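PDB 3TS3: capsid polyprotein VP90 from Turkey astrovirus 2, which probably self-assembles into the icosahedral T=3 immature capsid, this chain being the projection domain that forms the spikes on the virus surface. Local coordinates for residues C[35-40]-C[85-90]; C[146-151]-C[183-188]. One frame throughout, in Å; residues are numbered along the deposited sequence.

Interaction 1 of 2, residues C[35-40]-C[85-90]; sequences CLAAIP and TGVLFG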
loop_
_atom_site.group_PDB
_atom_site.type_symbol
_atom_site.label_atom_id
_atom_site.label_comp_id
_atom_site.label_asym_id
_atom_site.label_seq_id
_atom_site.Cartn_x
_atom_site.Cartn_y
_atom_site.Cartn_z
ATOM N N CYS C 35 6.462 -3.805 5.643
ATOM C CA CYS C 35 5.400 -3.888 4.671
ATOM C C CYS C 35 5.899 -3.453 3.299
ATOM O O CYS C 35 6.488 -2.393 3.170
ATOM C CB CYS C 35 4.260 -2.972 5.116
ATOM S SG CYS C 35 2.996 -2.644 3.868
ATOM N N LEU C 36 5.628 -4.268 2.286
ATOM C CA LEU C 36 5.968 -3.915 0.918
ATOM C C LEU C 36 4.783 -3.224 0.264
ATOM O O LEU C 36 3.714 -3.798 0.138
ATOM C CB LEU C 36 6.326 -5.161 0.101
ATOM C CG LEU C 36 6.514 -4.949 -1.406
ATOM C CD1 LEU C 36 7.769 -4.130 -1.699
ATOM C CD2 LEU C 36 6.556 -6.287 -2.135
ATOM N N ALA C 37 4.997 -1.982 -0.157
ATOM C CA ALA C 37 3.998 -1.214 -0.890
ATOM C C ALA C 37 4.592 -0.912 -2.259
ATOM O O ALA C 37 5.745 -0.553 -2.364
ATOM C CB ALA C 37 3.647 0.075 -0.150
ATOM N N ALA C 38 3.818 -1.129 -3.308
ATOM C CA ALA C 38 4.329 -0.917 -4.651
ATOM C C ALA C 38 3.216 -0.770 -5.680
ATOM O O ALA C 38 2.095 -1.207 -5.453
ATOM C CB ALA C 38 5.259 -2.050 -5.037
ATOM N N ILE C 39 3.590 -0.253 -6.846
ATOM C CA ILE C 39 2.830 -0.486 -8.069
ATOM C C ILE C 39 3.778 -1.487 -8.764
ATOM O O ILE C 39 4.815 -1.100 -9.271
ATOM C CB ILE C 39 2.705 0.741 -8.976
ATOM C CG1 ILE C 39 2.029 1.900 -8.246
ATOM C CG2 ILE C 39 1.961 0.369 -10.244
ATOM C CD1 ILE C 39 0.831 1.502 -7.550
ATOM N N PRO C 40 3.414 -2.755 -8.784
ATOM C CA PRO C 40 4.256 -3.745 -9.454
ATOM C C PRO C 40 4.193 -3.579 -10.962
ATOM O O PRO C 40 3.251 -3.017 -11.480
ATOM C CB PRO C 40 3.628 -5.088 -9.054
ATOM C CG PRO C 40 2.693 -4.770 -7.921
ATOM C CD PRO C 40 2.222 -3.375 -8.191
ATOM N N THR C 85 9.064 1.013 -8.231
ATOM C CA THR C 85 8.245 1.793 -7.306
ATOM C C THR C 85 8.168 1.287 -5.864
ATOM O O THR C 85 7.636 1.960 -5.002
ATOM C CB THR C 85 6.818 1.950 -7.848
ATOM O OG1 THR C 85 6.108 0.715 -7.724
ATOM C CG2 THR C 85 6.864 2.353 -9.308
ATOM N N GLY C 86 8.712 0.108 -5.621
ATOM C CA GLY C 86 8.594 -0.499 -4.313
ATOM C C GLY C 86 9.234 0.243 -3.156
ATOM O O GLY C 86 10.299 0.818 -3.278
ATOM N N VAL C 87 8.551 0.219 -2.020
ATOM C CA VAL C 87 9.071 0.814 -0.797
ATOM C C VAL C 87 8.713 -0.091 0.370
ATOM O O VAL C 87 7.792 -0.886 0.268
ATOM C CB VAL C 87 8.487 2.220 -0.529
ATOM C CG1 VAL C 87 8.858 3.185 -1.643
ATOM C CG2 VAL C 87 6.978 2.153 -0.335
ATOM N N LEU C 88 9.448 0.025 1.469
ATOM C CA LEU C 88 9.075 -0.693 2.677
ATOM C C LEU C 88 8.635 0.284 3.748
ATOM O O LEU C 88 9.349 1.228 4.044
ATOM C CB LEU C 88 10.237 -1.517 3.238
ATOM C CG LEU C 88 10.838 -2.671 2.439
ATOM C CD1 LEU C 88 11.788 -3.474 3.331
ATOM C CD2 LEU C 88 9.746 -3.574 1.866
ATOM N N PHE C 89 7.457 0.034 4.309
ATOM C CA PHE C 89 6.976 0.759 5.475
ATOM C C PHE C 89 7.411 -0.043 6.687
ATOM O O PHE C 89 7.396 -1.258 6.662
ATOM C CB PHE C 89 5.447 0.842 5.522
ATOM C CG PHE C 89 4.843 1.893 4.628
ATOM C CD1 PHE C 89 4.593 1.622 3.305
ATOM C CD2 PHE C 89 4.486 3.127 5.129
ATOM C CE1 PHE C 89 4.022 2.560 2.492
ATOM C CE2 PHE C 89 3.922 4.081 4.318
ATOM C CZ PHE C 89 3.678 3.796 3.000
ATOM N N GLY C 90 7.786 0.658 7.741
ATOM C CA GLY C 90 8.146 0.038 9.000
ATOM C C GLY C 90 6.958 -0.387 9.839
ATOM O O GLY C 90 5.855 0.090 9.649
HETATM O O HOH W 1 7.652 -1.368 -9.451
#
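Phe89 packs beside Cys35 and Ala37 on one face of a short antiparallel ladder. Its CB sits close to that of its pair partner, 4.0 Å from Cys35 CB. CG lies anti to the carbonyl carbon and beside the backbone N (chi1 -79°), and from there the ring edge with CD1 and CE1 reaches Ala37. CD1 comes within 3.9 Å of Ala37 CB, and CE1, farther out, closes to 3.6 Å. The methyl meets the ring at its edge, in the ring plane, a fit that suits a residue as small as alanine; Ala37 also packs on Tyr186 of the second subunit.

Beneath these side chains, Cys35 with Phe89 and Ala37 with Val87 are hydrogen-bonded pairs, each closed by two backbone bonds, in the antiparallel sheet of the astrovirus spike domain. Leu36 and Leu88 form the intervening non-hydrogen-bonded pair and project to the other face, where Leu36 CD1 meets Leu88 CD2 at 4.1 Å and both leucines touch Met102.

Past the ladder, Gly86, with no side chain, brings its CA to 3.7 Å from Ala38 CB. Thr85 then adds a side-chain bond: OG1 donates to Ile39 O at 2.7 Å, approaching from 39° above the carbonyl plane. Water 1 accepts from Thr85 N at 3.0 Å and lies beside the same Ile39 carbonyl.

Interaction 2 of 2, residues C[146-151]-C[183-188]; sequences MGDTNG and KMLYFW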
loop_
_atom_site.group_PDB
_atom_site.type_symbol
_atom_site.label_atom_id
_atom_site.label_comp_id
_atom_site.label_asym_id
_atom_site.label_seq_id
_atom_site.Cartn_x
_atom_site.Cartn_y
_atom_site.Cartn_z
ATOM N N MET C 146 6.384 -13.783 2.947
ATOM C CA MET C 146 5.478 -12.682 2.992
ATOM C C MET C 146 4.087 -13.222 3.029
ATOM O O MET C 146 3.795 -14.322 2.624
ATOM C CB MET C 146 5.632 -11.757 1.773
ATOM C CG MET C 146 7.055 -11.265 1.481
ATOM S SD MET C 146 7.645 -10.042 2.672
ATOM C CE MET C 146 6.595 -8.629 2.324
ATOM N N GLY C 147 3.152 -12.365 3.320
ATOM C CA GLY C 147 1.740 -12.638 3.175
ATOM C C GLY C 147 0.976 -11.376 2.876
ATOM O O GLY C 147 1.362 -10.296 3.314
ATOM N N ASP C 148 -0.114 -11.522 2.137
ATOM C CA ASP C 148 -0.998 -10.402 1.877
ATOM C C ASP C 148 -1.933 -10.210 3.068
ATOM O O ASP C 148 -1.858 -10.936 4.034
ATOM C CB ASP C 148 -1.721 -10.508 0.528
ATOM C CG ASP C 148 -2.806 -11.557 0.513
ATOM O OD1 ASP C 148 -3.187 -12.027 1.586
ATOM O OD2 ASP C 148 -3.261 -11.887 -0.590
ATOM N N THR C 149 -2.797 -9.214 2.987
ATOM C CA THR C 149 -3.652 -8.857 4.105
ATOM C C THR C 149 -4.737 -9.884 4.393
ATOM O O THR C 149 -5.413 -9.791 5.395
ATOM C CB THR C 149 -4.220 -7.442 3.961
ATOM O OG1 THR C 149 -4.668 -7.243 2.620
ATOM C CG2 THR C 149 -3.125 -6.422 4.280
ATOM N N ASN C 150 -4.888 -10.856 3.500
ATOM C CA ASN C 150 -5.819 -11.962 3.711
ATOM C C ASN C 150 -5.127 -13.193 4.267
ATOM O O ASN C 150 -5.758 -14.219 4.459
ATOM C CB ASN C 150 -6.523 -12.348 2.413
ATOM C CG ASN C 150 -7.446 -11.276 1.908
ATOM O OD1 ASN C 150 -8.079 -10.576 2.678
ATOM N ND2 ASN C 150 -7.523 -11.150 0.595
ATOM N N GLY C 151 -3.829 -13.089 4.530
ATOM C CA GLY C 151 -3.074 -14.244 4.982
ATOM C C GLY C 151 -2.720 -15.249 3.895
ATOM O O GLY C 151 -2.517 -16.417 4.170
ATOM N N LYS C 183 -6.343 -6.178 -8.316
ATOM C CA LYS C 183 -6.285 -5.043 -7.416
ATOM C C LYS C 183 -5.306 -5.461 -6.315
ATOM O O LYS C 183 -5.609 -6.308 -5.495
ATOM C CB LYS C 183 -7.674 -4.712 -6.859
ATOM C CG LYS C 183 -8.851 -4.753 -7.866
ATOM C CD LYS C 183 -8.679 -3.868 -9.096
ATOM C CE LYS C 183 -9.949 -3.887 -9.969
ATOM N NZ LYS C 183 -9.707 -3.479 -11.381
ATOM N N MET C 184 -4.116 -4.876 -6.326
ATOM C CA MET C 184 -3.060 -5.266 -5.400
ATOM C C MET C 184 -3.350 -4.995 -3.936
ATOM O O MET C 184 -3.996 -4.025 -3.592
ATOM C CB MET C 184 -1.747 -4.568 -5.746
ATOM C CG MET C 184 -1.116 -5.029 -7.013
ATOM S SD MET C 184 -0.538 -6.736 -6.920
ATOM C CE MET C 184 0.513 -6.684 -5.503
ATOM N N LEU C 185 -2.801 -5.858 -3.097
ATOM C CA LEU C 185 -2.909 -5.759 -1.652
ATOM C C LEU C 185 -1.525 -5.497 -1.086
ATOM O O LEU C 185 -0.532 -5.718 -1.745
ATOM C CB LEU C 185 -3.421 -7.074 -1.067
ATOM C CG LEU C 185 -4.777 -7.577 -1.556
ATOM C CD1 LEU C 185 -5.098 -8.914 -0.908
ATOM C CD2 LEU C 185 -5.856 -6.573 -1.272
ATOM N N TYR C 186 -1.482 -5.003 0.143
ATOM C CA TYR C 186 -0.229 -4.820 0.849
ATOM C C TYR C 186 0.317 -6.200 1.184
ATOM O O TYR C 186 -0.442 -7.122 1.418
ATOM C CB TYR C 186 -0.438 -4.077 2.171
ATOM C CG TYR C 186 -0.656 -2.581 2.093
ATOM C CD1 TYR C 186 0.388 -1.712 1.840
ATOM C CD2 TYR C 186 -1.903 -2.045 2.323
ATOM C CE1 TYR C 186 0.174 -0.346 1.802
ATOM C CE2 TYR C 186 -2.123 -0.698 2.281
ATOM C CZ TYR C 186 -1.086 0.149 2.032
ATOM O OH TYR C 186 -1.336 1.496 2.005
ATOM N N PHE C 187 1.630 -6.316 1.238
ATOM C CA PHE C 187 2.285 -7.544 1.647
ATOM C C PHE C 187 3.126 -7.230 2.866
ATOM O O PHE C 187 3.771 -6.202 2.915
ATOM C CB PHE C 187 3.146 -8.128 0.523
ATOM C CG PHE C 187 2.354 -8.866 -0.514
ATOM C CD1 PHE C 187 1.693 -8.190 -1.509
ATOM C CD2 PHE C 187 2.258 -10.239 -0.473
ATOM C CE1 PHE C 187 0.967 -8.871 -2.447
ATOM C CE2 PHE C 187 1.527 -10.914 -1.406
ATOM C CZ PHE C 187 0.889 -10.239 -2.395
ATOM N N TRP C 188 3.093 -8.123 3.845
ATOM C CA TRP C 188 3.840 -7.958 5.083
ATOM C C TRP C 188 4.701 -9.197 5.345
ATOM O O TRP C 188 4.337 -10.294 4.958
ATOM C CB TRP C 188 2.871 -7.756 6.250
ATOM C CG TRP C 188 2.123 -6.449 6.253
ATOM C CD1 TRP C 188 0.990 -6.148 5.556
ATOM C CD2 TRP C 188 2.437 -5.291 7.028
ATOM N NE1 TRP C 188 0.590 -4.868 5.838
ATOM C CE2 TRP C 188 1.458 -4.324 6.746
ATOM C CE3 TRP C 188 3.448 -4.979 7.934
ATOM C CZ2 TRP C 188 1.469 -3.071 7.322
ATOM C CZ3 TRP C 188 3.451 -3.741 8.511
ATOM C CH2 TRP C 188 2.472 -2.799 8.201
HETATM O O HOH W 2 -4.090 -4.699 1.554
#
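Gly147 and Trp188 form an antiparallel hydrogen-bonded pair, with Gly147 N donating to Trp188 O at 2.9 Å and Trp188 N to Gly147 O at 2.8 Å, the latter nearly straight at 171°. The residues just before and just after Gly147 both lie on the side of Phe187. Met146, in one of its two conformers, bends at chi2 and chi3, and its CE lies 3.9 Å from Phe187 CB. Asp148 CB lies over one face of the Phe187 ring, 4.0 Å from its centroid and displaced toward the rim, in a CH-pi contact; the flat ring offers a broad apolar surface to this methylene, and the Phe187 side chain also packs on Ala154 and Leu167.

Asp148 also begins the turn that follows. CG stands between the backbone N and the carbonyl carbon (chi1 73°), and OD1 accepts from Asn150 N at 2.8 Å, making an Asx turn within the type I beta turn from Asp148 to Gly151. OD1 has a second donor in Arg152 N, so two backbone N-H groups grip it. Gly151, with positive phi, suits the last position of that turn.

Leu185 fits its branched end against the turn: CD1 touches Asp148 OD2 at 3.5 Å and Asn150 ND2 at 3.6 Å, the asparagine and leucine side chains crossing at about a right angle. Nearby, water 2 bridges Thr149 OG1 and Tyr186 N, while the threonine methyl CG2 rests near Tyr186 CB.

In the fold
The two contacts, with centres about 11 Å apart, occupy successive places in one antiparallel sheet, whose strands run 87-90, 34-37, 187-189, 142-148 across this region. Interaction 1 closes before interaction 2 opens along the chain, yet they meet in space: Leu36 N lies 2.8 Å from Phe187 O, a probable hydrogen bond, and Cys35 packs against Tyr186 and Trp188. Sequence-distant pieces of the spike domain are thus joined edge to edge. Both contacts also touch the second subunit. Tyr186 OH of one chain hydrogen-bonds Ala38 N of the other, joining interaction 2 of one subunit to interaction 1 of its partner, and the two Tyr186 rings stack on each other at the dimer interface.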